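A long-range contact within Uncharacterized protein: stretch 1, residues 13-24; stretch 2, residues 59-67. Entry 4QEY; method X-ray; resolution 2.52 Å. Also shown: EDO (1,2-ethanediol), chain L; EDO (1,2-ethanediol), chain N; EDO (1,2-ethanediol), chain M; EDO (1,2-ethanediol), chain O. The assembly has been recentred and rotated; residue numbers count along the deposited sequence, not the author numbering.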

# COMPACT_ATOMS: atom_id res chain seq x y z
N HIS A 13 -6.56 3.15 -11.54
CA HIS A 13 -5.53 2.37 -10.85
C HIS A 13 -5.68 2.64 -9.36
O HIS A 13 -5.73 3.80 -8.96
CB HIS A 13 -4.13 2.72 -11.36
CG HIS A 13 -3.85 2.18 -12.73
ND1 HIS A 13 -2.93 1.18 -12.93
CD2 HIS A 13 -4.43 2.49 -13.91
CE1 HIS A 13 -2.94 0.94 -14.23
NE2 HIS A 13 -3.82 1.71 -14.86
N LYS A 14 -5.83 1.56 -8.56
CA LYS A 14 -6.08 1.64 -7.12
C LYS A 14 -5.30 0.57 -6.39
O LYS A 14 -5.19 -0.55 -6.86
CB LYS A 14 -7.59 1.47 -6.87
CG LYS A 14 -8.08 1.51 -5.42
CD LYS A 14 -9.57 1.27 -5.40
CE LYS A 14 -10.21 1.28 -4.04
NZ LYS A 14 -11.67 1.02 -4.16
N ILE A 15 -4.73 0.92 -5.23
CA ILE A 15 -4.01 -0.01 -4.37
C ILE A 15 -4.58 0.16 -2.95
O ILE A 15 -4.64 1.28 -2.43
CB ILE A 15 -2.46 0.12 -4.41
CG1 ILE A 15 -1.92 -0.18 -5.84
CG2 ILE A 15 -1.82 -0.83 -3.39
CD1 ILE A 15 -0.41 -0.05 -6.05
N VAL A 16 -5.02 -0.95 -2.36
CA VAL A 16 -5.54 -1.00 -1.00
C VAL A 16 -4.54 -1.77 -0.13
O VAL A 16 -4.12 -2.88 -0.49
CB VAL A 16 -6.97 -1.61 -0.93
CG1 VAL A 16 -7.51 -1.62 0.50
CG2 VAL A 16 -7.93 -0.87 -1.85
N VAL A 17 -4.14 -1.15 0.99
CA VAL A 17 -3.25 -1.74 1.98
C VAL A 17 -4.09 -1.99 3.23
O VAL A 17 -4.83 -1.11 3.68
CB VAL A 17 -1.98 -0.86 2.26
CG1 VAL A 17 -1.06 -1.53 3.28
CG2 VAL A 17 -1.22 -0.58 0.96
N GLU A 18 -4.05 -3.23 3.74
CA GLU A 18 -4.76 -3.64 4.95
C GLU A 18 -3.79 -4.26 5.94
O GLU A 18 -2.87 -4.99 5.53
CB GLU A 18 -5.89 -4.62 4.64
CG GLU A 18 -7.11 -3.99 3.99
CD GLU A 18 -8.32 -4.89 3.83
OE1 GLU A 18 -8.20 -6.12 4.02
OE2 GLU A 18 -9.40 -4.36 3.48
N GLN A 19 -3.98 -3.98 7.24
CA GLN A 19 -3.17 -4.55 8.30
C GLN A 19 -4.05 -5.12 9.40
O GLN A 19 -5.13 -4.58 9.68
CB GLN A 19 -2.19 -3.53 8.89
CG GLN A 19 -2.83 -2.31 9.56
CD GLN A 19 -1.82 -1.46 10.29
OE1 GLN A 19 -0.77 -1.94 10.68
NE2 GLN A 19 -2.15 -0.20 10.49
N SER A 20 -3.60 -6.20 10.03
CA SER A 20 -4.29 -6.84 11.15
C SER A 20 -3.24 -7.51 12.05
O SER A 20 -2.09 -7.64 11.66
CB SER A 20 -5.35 -7.83 10.68
OG SER A 20 -4.83 -8.94 9.95
N GLY A 21 -3.64 -7.87 13.26
CA GLY A 21 -2.77 -8.50 14.23
C GLY A 21 -2.36 -7.54 15.32
O GLY A 21 -3.16 -6.69 15.74
N ASN A 22 -1.10 -7.65 15.75
CA ASN A 22 -0.52 -6.83 16.80
C ASN A 22 -0.05 -5.52 16.21
O ASN A 22 1.14 -5.23 16.26
CB ASN A 22 0.62 -7.59 17.48
CG ASN A 22 0.20 -8.88 18.11
OD1 ASN A 22 0.74 -9.93 17.81
ND2 ASN A 22 -0.79 -8.85 18.98
N THR A 23 -0.99 -4.73 15.67
CA THR A 23 -0.72 -3.48 14.94
C THR A 23 -0.01 -2.43 15.83
O THR A 23 0.72 -1.59 15.31
CB THR A 23 -2.02 -2.89 14.34
OG1 THR A 23 -2.96 -2.72 15.40
CG2 THR A 23 -2.60 -3.76 13.21
N ASP A 24 -0.16 -2.51 17.14
CA ASP A 24 0.47 -1.56 18.06
C ASP A 24 1.98 -1.83 18.24
O ASP A 24 2.71 -0.94 18.70
CB ASP A 24 -0.23 -1.62 19.43
CG ASP A 24 -1.67 -1.15 19.42
OD1 ASP A 24 -2.08 -0.49 18.43
OD2 ASP A 24 -2.39 -1.39 20.43
N LYS A 59 3.58 5.62 9.86
CA LYS A 59 2.96 4.98 11.04
C LYS A 59 1.42 4.94 10.87
O LYS A 59 0.68 5.57 11.64
CB LYS A 59 3.37 5.69 12.34
CG LYS A 59 4.88 5.70 12.55
CD LYS A 59 5.35 6.62 13.68
CE LYS A 59 6.86 6.54 13.79
NZ LYS A 59 7.41 7.50 14.78
N VAL A 60 0.95 4.20 9.84
CA VAL A 60 -0.46 3.98 9.50
C VAL A 60 -1.20 3.43 10.73
O VAL A 60 -0.81 2.39 11.25
CB VAL A 60 -0.60 3.03 8.29
CG1 VAL A 60 -2.05 2.74 7.97
CG2 VAL A 60 0.11 3.59 7.06
N THR A 61 -2.23 4.16 11.21
CA THR A 61 -3.03 3.78 12.38
C THR A 61 -4.35 3.10 11.92
O THR A 61 -4.92 2.30 12.66
CB THR A 61 -3.31 5.00 13.30
OG1 THR A 61 -3.91 6.04 12.54
CG2 THR A 61 -2.06 5.53 13.95
N GLU A 62 -4.80 3.41 10.70
CA GLU A 62 -5.99 2.82 10.09
C GLU A 62 -5.71 1.37 9.68
O GLU A 62 -4.57 1.03 9.33
CB GLU A 62 -6.42 3.66 8.87
CG GLU A 62 -6.70 5.14 9.16
CD GLU A 62 -7.76 5.47 10.19
OE1 GLU A 62 -8.76 4.72 10.33
OE2 GLU A 62 -7.61 6.53 10.84
N ASN A 63 -6.74 0.51 9.72
CA ASN A 63 -6.61 -0.91 9.34
C ASN A 63 -6.66 -1.08 7.83
O ASN A 63 -6.28 -2.14 7.31
CB ASN A 63 -7.69 -1.75 10.00
CG ASN A 63 -7.47 -1.92 11.49
OD1 ASN A 63 -6.58 -2.66 11.94
ND2 ASN A 63 -8.27 -1.23 12.30
N LYS A 64 -7.10 -0.03 7.12
CA LYS A 64 -7.23 -0.02 5.67
C LYS A 64 -6.87 1.38 5.14
O LYS A 64 -7.34 2.39 5.65
CB LYS A 64 -8.67 -0.43 5.28
CG LYS A 64 -8.97 -0.57 3.79
CD LYS A 64 -10.44 -0.92 3.59
CE LYS A 64 -10.88 -0.98 2.15
NZ LYS A 64 -12.32 -1.34 2.01
N ILE A 65 -5.99 1.42 4.13
CA ILE A 65 -5.58 2.64 3.42
C ILE A 65 -5.77 2.37 1.96
O ILE A 65 -5.34 1.34 1.45
CB ILE A 65 -4.13 3.13 3.76
CG1 ILE A 65 -4.01 3.58 5.21
CG2 ILE A 65 -3.68 4.27 2.82
CD1 ILE A 65 -4.80 4.90 5.64
N SER A 66 -6.41 3.30 1.28
CA SER A 66 -6.68 3.22 -0.14
C SER A 66 -6.16 4.46 -0.86
O SER A 66 -6.20 5.57 -0.32
CB SER A 66 -8.18 3.07 -0.38
OG SER A 66 -8.48 3.06 -1.77
N CYS A 67 -5.68 4.25 -2.08
CA CYS A 67 -5.20 5.32 -2.95
C CYS A 67 -5.56 4.96 -4.40
O CYS A 67 -5.39 3.81 -4.81
CB CYS A 67 -3.71 5.55 -2.77
SG CYS A 67 -3.09 7.02 -3.61
C1 EDO L . 0.61 -0.02 12.71
O1 EDO L . 0.93 -1.38 12.63
C2 EDO L . 1.85 0.73 12.23
O2 EDO L . 1.66 2.12 12.22
C1 EDO N . -5.08 -9.02 6.08
O1 EDO N . -4.28 -8.13 6.84
C2 EDO N . -6.31 -8.23 5.58
O2 EDO N . -7.08 -7.66 6.66
C1 EDO M . 0.99 1.98 15.79
O1 EDO M . 1.97 1.01 16.16
C2 EDO M . 1.64 3.38 15.53
O2 EDO M . 2.58 3.29 14.46
C1 EDO O . -13.11 -2.93 -4.47
O1 EDO O . -12.34 -2.45 -3.37
C2 EDO O . -12.33 -2.64 -5.75
O2 EDO O . -12.06 -1.24 -5.80

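How does the loop that leads into the second strand reach the first? Val 60 points its side chain toward stretch 1, and its backbone is gripped by Gln 19. The amide NE2 of Gln 19 donates to Val 60 O at 3.0 Å and also to Glu 62 O, where the NE2–O distance is again 3.0 Å. A long side chain ending in an NH2 group suits this place: it carries two protons and can serve two carbonyls of a loop that has left the sheet ladder. Thr 61 and Glu 62 point away into solvent, as their polar side chains allow, so Glu 62 contributes through its backbone.

Where does the regular pairing begin? Asn 63, still in the loop, offers its carbonyl: Gln 19 N lies 2.9 Å from Asn 63 O in a hydrogen bond, and Glu 18 CA approaches Asn 63 O at 3.2 Å in a CA-H...O contact. Gln 19 is thus held through both backbone and side chain, and it is the residue most covered by the other stretch.

What do Lys 64 and Ile 65 add once the strand has formed? The strands run antiparallel, and Lys 64 pairs with Glu 18 at a non-hydrogen-bonded position, their side chains on the same face. The aliphatic part of Lys 64 packs here: its CG lies 3.7 Å from Val 16 CG1, and its CD 3.6 Å from Glu 18 OE2. The charges attract only loosely, with Glu 18 OE2 and Lys 64 NZ 4.5 Å apart, beyond a salt bridge. Ile 65 makes a reciprocal pair with Val 17: Val 17 N to Ile 65 O and Ile 65 N to Val 17 O are both 2.8 Å and nearly straight. Their branched aliphatic side chains share the face opposite that of Lys 64 and Glu 18.

What holds the far end of stretch 2? Ser 66 sits across from Val 16, its small side chain suiting a buried site where the CA atoms of Ser 66 and Val 16 are 4.5 Å apart; its OG lies 4.0 Å from Val 16 CG2 and 3.4 Å from Lys 14 CE. Cys 67 pairs with Ile 15, through Ile 15 N to Cys 67 O at 3.0 Å and Cys 67 N to Ile 15 O at 3.2 Å. Both are buried, and their apolar side chains lie on the face of Val 17 and Ile 65.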